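Local coordinates for protein serine protease inhibitor 2 (Anopheles gambiae, PDB 3PZF) that inhibits the clip-domain serine proteases that activate phenoloxidase, forming a covalent complex with CLIPB9 and so restraining melanization in mosquito hemolymph, at residues Val155-Ile166 with Thr178-Lys186. Residues are numbered along the deposited sequence; the frame is centred on the assembly and turned at random.
Sequences VSEHTNGRLREI and TLVNVIYFK
Y184 lays one face of its ring against the backbone of T159, whose carbonyl carbon sits 4.0 Å above the ring plane and toward the rim. T159 O comes to 3.3 Å from Y184 CD1. R162 comes in at the ring's edge rather than over a face, its CG in the ring plane, and R162 CB lies 3.5 Å from Y184 CD1. A bend at chi2 (57°) then takes the R162 chain away from the tyrosine, and its guanidinium forms a salt bridge through NE with E347 of the hinge region. Two residues earlier on the strand, V182 receives T159 CG2 on its CG2 methyl (3.6 Å), the two side chains crossing at about a right angle. V155 CG2 packs on V182 CG1, while L163 CD1 reaches V182 CB from 4.1 Å, running past it in the opposite direction. This is the serpin fold at the end of helix F, residues 144-158, where the chain turns and runs back along strand 177-188 of beta-sheet A, the sheet that in serpins opens to take up the cleaved reactive loop. The helix exit is tied together by the T159 hydroxyl: with chi1 at 64°, OG1 is set to donate to V155 O, approaching above the carbonyl plane, and to accept from L163 N (3.1 Å). S156 O takes G161 N and T159 N from opposite faces, and a type I' turn from T159 to R162 reverses the chain. Further back on the strand, I166 CD1 and V180 CG1 meet tip to tip at 3.9 Å, and I151 of the helix touches both side chains.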
ATOM      1  N   VAL A 155       6.198 -13.992  -7.232  1.00 30.87           N
ATOM      2  CA  VAL A 155       5.141 -13.346  -6.441  1.00 31.20           C
ATOM      3  C   VAL A 155       4.643 -14.306  -5.354  1.00 31.10           C
ATOM      4  O   VAL A 155       4.519 -13.926  -4.181  1.00 32.97           O
ATOM      5  CB  VAL A 155       3.975 -12.871  -7.344  1.00 33.67           C
ATOM      6  CG1 VAL A 155       2.693 -12.608  -6.521  1.00 31.34           C
ATOM      7  CG2 VAL A 155       4.394 -11.624  -8.126  1.00 32.77           C
ATOM      8  N   SER A 156       4.376 -15.551  -5.736  1.00 33.70           N
ATOM      9  CA  SER A 156       3.871 -16.548  -4.787  1.00 39.81           C
ATOM     10  C   SER A 156       4.871 -16.803  -3.659  1.00 41.21           C
ATOM     11  O   SER A 156       4.528 -16.791  -2.484  1.00 39.67           O
ATOM     12  CB  SER A 156       3.583 -17.867  -5.503  1.00 40.65           C
ATOM     13  OG  SER A 156       3.020 -18.802  -4.598  1.00 46.04           O
ATOM     14  N   GLU A 157       6.112 -17.043  -4.044  1.00 36.74           N
ATOM     15  CA  GLU A 157       7.186 -17.335  -3.117  1.00 44.87           C
ATOM     16  C   GLU A 157       7.386 -16.223  -2.086  1.00 49.12           C
ATOM     17  O   GLU A 157       7.727 -16.500  -0.939  1.00 46.65           O
ATOM     18  CB  GLU A 157       8.471 -17.585  -3.921  1.00 63.05           C
ATOM     19  CG  GLU A 157       9.768 -17.384  -3.168  1.00 74.48           C
ATOM     20  CD  GLU A 157      10.985 -17.599  -4.054  1.00 87.38           C
ATOM     21  OE1 GLU A 157      10.808 -18.033  -5.215  1.00 87.73           O
ATOM     22  OE2 GLU A 157      12.115 -17.330  -3.592  1.00 91.97           O
ATOM     23  N   HIS A 158       7.148 -14.975  -2.482  1.00 41.00           N
ATOM     24  CA  HIS A 158       7.402 -13.833  -1.589  1.00 37.66           C
ATOM     25  C   HIS A 158       6.166 -13.316  -0.844  1.00 39.35           C
ATOM     26  O   HIS A 158       6.260 -12.358  -0.063  1.00 35.92           O
ATOM     27  CB  HIS A 158       8.084 -12.700  -2.368  1.00 39.43           C
ATOM     28  CG  HIS A 158       9.479 -13.039  -2.795  1.00 45.36           C
ATOM     29  ND1 HIS A 158      10.583 -12.758  -2.018  1.00 50.54           N
ATOM     30  CD2 HIS A 158       9.947 -13.670  -3.896  1.00 46.30           C
ATOM     31  CE1 HIS A 158      11.670 -13.186  -2.630  1.00 47.32           C
ATOM     32  NE2 HIS A 158      11.315 -13.747  -3.771  1.00 50.83           N
ATOM     33  N   THR A 159       5.022 -13.956  -1.068  1.00 30.97           N
ATOM     34  CA  THR A 159       3.795 -13.612  -0.345  1.00 32.13           C
ATOM     35  C   THR A 159       3.204 -14.849   0.320  1.00 42.28           C
ATOM     36  O   THR A 159       2.046 -14.844   0.723  1.00 42.38           O
ATOM     37  CB  THR A 159       2.742 -12.989  -1.281  1.00 32.52           C
ATOM     38  OG1 THR A 159       2.338 -13.958  -2.262  1.00 29.86           O
ATOM     39  CG2 THR A 159       3.331 -11.752  -1.982  1.00 26.81           C
ATOM     40  N   ASN A 160       4.007 -15.900   0.439  1.00 49.00           N
ATOM     41  CA  ASN A 160       3.567 -17.132   1.090  1.00 57.81           C
ATOM     42  C   ASN A 160       2.315 -17.695   0.415  1.00 51.56           C
ATOM     43  O   ASN A 160       1.443 -18.281   1.071  1.00 49.28           O
ATOM     44  CB  ASN A 160       3.306 -16.873   2.578  1.00 62.34           C
ATOM     45  CG  ASN A 160       3.148 -18.156   3.379  1.00 76.37           C
ATOM     46  OD1 ASN A 160       3.885 -19.126   3.178  1.00 84.47           O
ATOM     47  ND2 ASN A 160       2.177 -18.170   4.292  1.00 76.47           N
ATOM     48  N   GLY A 161       2.226 -17.502  -0.898  1.00 42.72           N
ATOM     49  CA  GLY A 161       1.099 -17.983  -1.677  1.00 36.29           C
ATOM     50  C   GLY A 161      -0.180 -17.151  -1.570  1.00 35.66           C
ATOM     51  O   GLY A 161      -1.213 -17.522  -2.161  1.00 35.90           O
ATOM     52  N   ARG A 162      -0.128 -16.033  -0.845  1.00 32.15           N
ATOM     53  CA  ARG A 162      -1.305 -15.182  -0.680  1.00 32.44           C
ATOM     54  C   ARG A 162      -1.675 -14.619  -2.033  1.00 33.92           C
ATOM     55  O   ARG A 162      -2.852 -14.466  -2.346  1.00 31.25           O
ATOM     56  CB  ARG A 162      -1.032 -14.050   0.312  1.00 32.68           C
ATOM     57  CG  ARG A 162      -2.207 -13.075   0.527  1.00 35.09           C
ATOM     58  CD  ARG A 162      -3.489 -13.773   0.990  1.00 33.09           C
ATOM     59  NE  ARG A 162      -4.582 -12.802   1.129  1.00 31.86           N
ATOM     60  CZ  ARG A 162      -5.307 -12.341   0.110  1.00 27.41           C
ATOM     61  NH1 ARG A 162      -5.077 -12.787  -1.127  1.00 34.86           N
ATOM     62  NH2 ARG A 162      -6.275 -11.460   0.331  1.00 30.37           N
ATOM     63  N   LEU A 163      -0.647 -14.319  -2.830  1.00 30.56           N
ATOM     64  CA  LEU A 163      -0.814 -13.849  -4.199  1.00 32.57           C
ATOM     65  C   LEU A 163      -0.079 -14.841  -5.102  1.00 39.02           C
ATOM     66  O   LEU A 163       1.026 -15.274  -4.771  1.00 36.95           O
ATOM     67  CB  LEU A 163      -0.179 -12.459  -4.395  1.00 29.12           C
ATOM     68  CG  LEU A 163      -0.586 -11.328  -3.442  1.00 28.26           C
ATOM     69  CD1 LEU A 163       0.195 -10.059  -3.757  1.00 27.79           C
ATOM     70  CD2 LEU A 163      -2.108 -11.086  -3.499  1.00 26.93           C
ATOM     71  N   ARG A 164      -0.679 -15.160  -6.246  1.00 33.95           N
ATOM     72  CA  ARG A 164      -0.216 -16.247  -7.102  1.00 42.46           C
ATOM     73  C   ARG A 164       0.234 -15.774  -8.475  1.00 39.40           C
ATOM     74  O   ARG A 164       0.940 -16.486  -9.169  1.00 37.49           O
ATOM     75  CB  ARG A 164      -1.347 -17.257  -7.305  1.00 44.66           C
ATOM     76  CG  ARG A 164      -1.871 -17.910  -6.038  1.00 51.82           C
ATOM     77  CD  ARG A 164      -0.884 -18.923  -5.484  1.00 66.31           C
ATOM     78  NE  ARG A 164      -1.419 -19.610  -4.309  1.00 74.33           N
ATOM     79  CZ  ARG A 164      -1.062 -20.833  -3.927  1.00 84.45           C
ATOM     80  NH1 ARG A 164      -0.168 -21.522  -4.628  1.00 86.97           N
ATOM     81  NH2 ARG A 164      -1.608 -21.371  -2.845  1.00 85.43           N
ATOM     82  N   GLU A 165      -0.199 -14.590  -8.893  1.00 36.94           N
ATOM     83  CA  GLU A 165       0.184 -14.105 -10.211  1.00 34.54           C
ATOM     84  C   GLU A 165      -0.056 -12.624 -10.315  1.00 34.27           C
ATOM     85  O   GLU A 165      -0.886 -12.052  -9.600  1.00 32.92           O
ATOM     86  CB  GLU A 165      -0.608 -14.803 -11.318  1.00 41.98           C
ATOM     87  CG  GLU A 165      -2.065 -14.383 -11.378  1.00 54.98           C
ATOM     88  CD  GLU A 165      -2.909 -15.075 -10.319  1.00 70.23           C
ATOM     89  OE1 GLU A 165      -3.830 -14.435  -9.751  1.00 61.17           O
ATOM     90  OE2 GLU A 165      -2.654 -16.273 -10.066  1.00 78.53           O
ATOM     91  N   ILE A 166       0.660 -12.005 -11.236  1.00 32.96           N
ATOM     92  CA  ILE A 166       0.534 -10.580 -11.414  1.00 32.15           C
ATOM     93  C   ILE A 166       0.611 -10.180 -12.884  1.00 38.41           C
ATOM     94  O   ILE A 166       0.154  -9.107 -13.249  1.00 37.98           O
ATOM     95  CB  ILE A 166       1.594  -9.851 -10.584  1.00 29.43           C
ATOM     96  CG1 ILE A 166       1.315  -8.351 -10.543  1.00 29.33           C
ATOM     97  CG2 ILE A 166       2.999 -10.109 -11.141  1.00 28.52           C
ATOM     98  CD1 ILE A 166       2.143  -7.633  -9.458  1.00 24.26           C
ATOM     99  N   THR A 178      10.800  -4.887 -16.387  1.00 27.16           N
ATOM    100  CA  THR A 178       9.530  -4.795 -15.680  1.00 30.77           C
ATOM    101  C   THR A 178       9.862  -4.726 -14.200  1.00 33.68           C
ATOM    102  O   THR A 178      10.687  -5.489 -13.710  1.00 36.46           O
ATOM    103  CB  THR A 178       8.623  -6.001 -15.949  1.00 29.48           C
ATOM    104  OG1 THR A 178       8.393  -6.126 -17.366  1.00 39.61           O
ATOM    105  CG2 THR A 178       7.267  -5.823 -15.274  1.00 37.29           C
ATOM    106  N   LEU A 179       9.246  -3.786 -13.498  1.00 25.97           N
ATOM    107  CA  LEU A 179       9.559  -3.571 -12.102  1.00 22.33           C
ATOM    108  C   LEU A 179       8.309  -4.028 -11.376  1.00 27.18           C
ATOM    109  O   LEU A 179       7.229  -3.518 -11.658  1.00 25.19           O
ATOM    110  CB  LEU A 179       9.810  -2.082 -11.847  1.00 19.28           C
ATOM    111  CG  LEU A 179      10.028  -1.641 -10.396  1.00 23.46           C
ATOM    112  CD1 LEU A 179      11.103  -2.460  -9.699  1.00 22.76           C
ATOM    113  CD2 LEU A 179      10.397  -0.145 -10.335  1.00 24.37           C
ATOM    114  N   VAL A 180       8.453  -4.976 -10.449  1.00 23.58           N
ATOM    115  CA  VAL A 180       7.295  -5.617  -9.813  1.00 24.12           C
ATOM    116  C   VAL A 180       7.418  -5.456  -8.318  1.00 26.75           C
ATOM    117  O   VAL A 180       8.484  -5.671  -7.770  1.00 22.17           O
ATOM    118  CB  VAL A 180       7.251  -7.125 -10.156  1.00 32.73           C
ATOM    119  CG1 VAL A 180       6.061  -7.803  -9.456  1.00 38.07           C
ATOM    120  CG2 VAL A 180       7.133  -7.316 -11.649  1.00 30.11           C
ATOM    121  N   ASN A 181       6.332  -5.050  -7.662  1.00 25.45           N
ATOM    122  CA  ASN A 181       6.306  -4.967  -6.222  1.00 21.95           C
ATOM    123  C   ASN A 181       5.065  -5.653  -5.663  1.00 22.51           C
ATOM    124  O   ASN A 181       3.966  -5.482  -6.178  1.00 19.54           O
ATOM    125  CB  ASN A 181       6.311  -3.509  -5.764  1.00 19.36           C
ATOM    126  CG  ASN A 181       6.105  -3.373  -4.269  1.00 23.17           C
ATOM    127  OD1 ASN A 181       7.044  -3.517  -3.477  1.00 26.15           O
ATOM    128  ND2 ASN A 181       4.887  -3.117  -3.877  1.00 19.04           N
ATOM    129  N   VAL A 182       5.253  -6.426  -4.603  1.00 18.92           N
ATOM    130  CA  VAL A 182       4.133  -7.033  -3.901  1.00 20.60           C
ATOM    131  C   VAL A 182       4.339  -6.855  -2.403  1.00 21.86           C
ATOM    132  O   VAL A 182       5.437  -6.579  -1.926  1.00 23.73           O
ATOM    133  CB  VAL A 182       3.942  -8.544  -4.232  1.00 22.70           C
ATOM    134  CG1 VAL A 182       3.579  -8.735  -5.712  1.00 21.91           C
ATOM    135  CG2 VAL A 182       5.201  -9.330  -3.912  1.00 27.88           C
ATOM    136  N   ILE A 183       3.255  -7.005  -1.655  1.00 23.34           N
ATOM    137  CA  ILE A 183       3.314  -6.841  -0.214  1.00 18.56           C
ATOM    138  C   ILE A 183       2.379  -7.856   0.406  1.00 27.76           C
ATOM    139  O   ILE A 183       1.381  -8.238  -0.209  1.00 26.63           O
ATOM    140  CB  ILE A 183       2.900  -5.437   0.225  1.00 22.26           C
ATOM    141  CG1 ILE A 183       3.144  -5.278   1.734  1.00 21.04           C
ATOM    142  CG2 ILE A 183       1.425  -5.194  -0.144  1.00 22.86           C
ATOM    143  CD1 ILE A 183       2.946  -3.840   2.246  1.00 26.44           C
ATOM    144  N   TYR A 184       2.743  -8.337   1.587  1.00 22.25           N
ATOM    145  CA  TYR A 184       1.954  -9.370   2.259  1.00 27.14           C
ATOM    146  C   TYR A 184       1.968  -9.054   3.739  1.00 25.67           C
ATOM    147  O   TYR A 184       2.986  -8.580   4.271  1.00 23.99           O
ATOM    148  CB  TYR A 184       2.547 -10.758   1.989  1.00 33.24           C
ATOM    149  CG  TYR A 184       2.122 -11.814   2.990  1.00 31.38           C
ATOM    150  CD1 TYR A 184       0.947 -12.529   2.814  1.00 32.15           C
ATOM    151  CD2 TYR A 184       2.892 -12.083   4.116  1.00 29.74           C
ATOM    152  CE1 TYR A 184       0.558 -13.509   3.727  1.00 36.67           C
ATOM    153  CE2 TYR A 184       2.516 -13.056   5.031  1.00 34.18           C
ATOM    154  CZ  TYR A 184       1.351 -13.762   4.835  1.00 38.14           C
ATOM    155  OH  TYR A 184       0.977 -14.719   5.751  1.00 44.50           O
ATOM    156  N   PHE A 185       0.836  -9.270   4.411  1.00 24.06           N
ATOM    157  CA  PHE A 185       0.747  -8.926   5.819  1.00 26.37           C
ATOM    158  C   PHE A 185      -0.185  -9.872   6.556  1.00 32.11           C
ATOM    159  O   PHE A 185      -1.334 -10.035   6.179  1.00 27.95           O
ATOM    160  CB  PHE A 185       0.246  -7.502   5.999  1.00 19.35           C
ATOM    161  CG  PHE A 185      -0.142  -7.185   7.415  1.00 25.48           C
ATOM    162  CD1 PHE A 185       0.783  -7.295   8.443  1.00 23.20           C
ATOM    163  CD2 PHE A 185      -1.431  -6.790   7.718  1.00 22.77           C
ATOM    164  CE1 PHE A 185       0.421  -7.003   9.754  1.00 21.85           C
ATOM    165  CE2 PHE A 185      -1.799  -6.498   9.034  1.00 28.69           C
ATOM    166  CZ  PHE A 185      -0.866  -6.615  10.049  1.00 24.73           C
ATOM    167  N   LYS A 186       0.361 -10.510   7.584  1.00 22.34           N
ATOM    168  CA  LYS A 186      -0.402 -11.315   8.504  1.00 25.21           C
ATOM    169  C   LYS A 186      -0.254 -10.708   9.884  1.00 29.10           C
ATOM    170  O   LYS A 186       0.866 -10.437  10.350  1.00 25.82           O
ATOM    171  CB  LYS A 186       0.119 -12.754   8.514  1.00 27.22           C
ATOM    172  CG  LYS A 186      -0.543 -13.617   9.580  1.00 35.95           C
ATOM    173  CD  LYS A 186       0.044 -15.018   9.632  1.00 51.99           C
ATOM    174  CE  LYS A 186      -0.099 -15.736   8.301  1.00 58.92           C
TER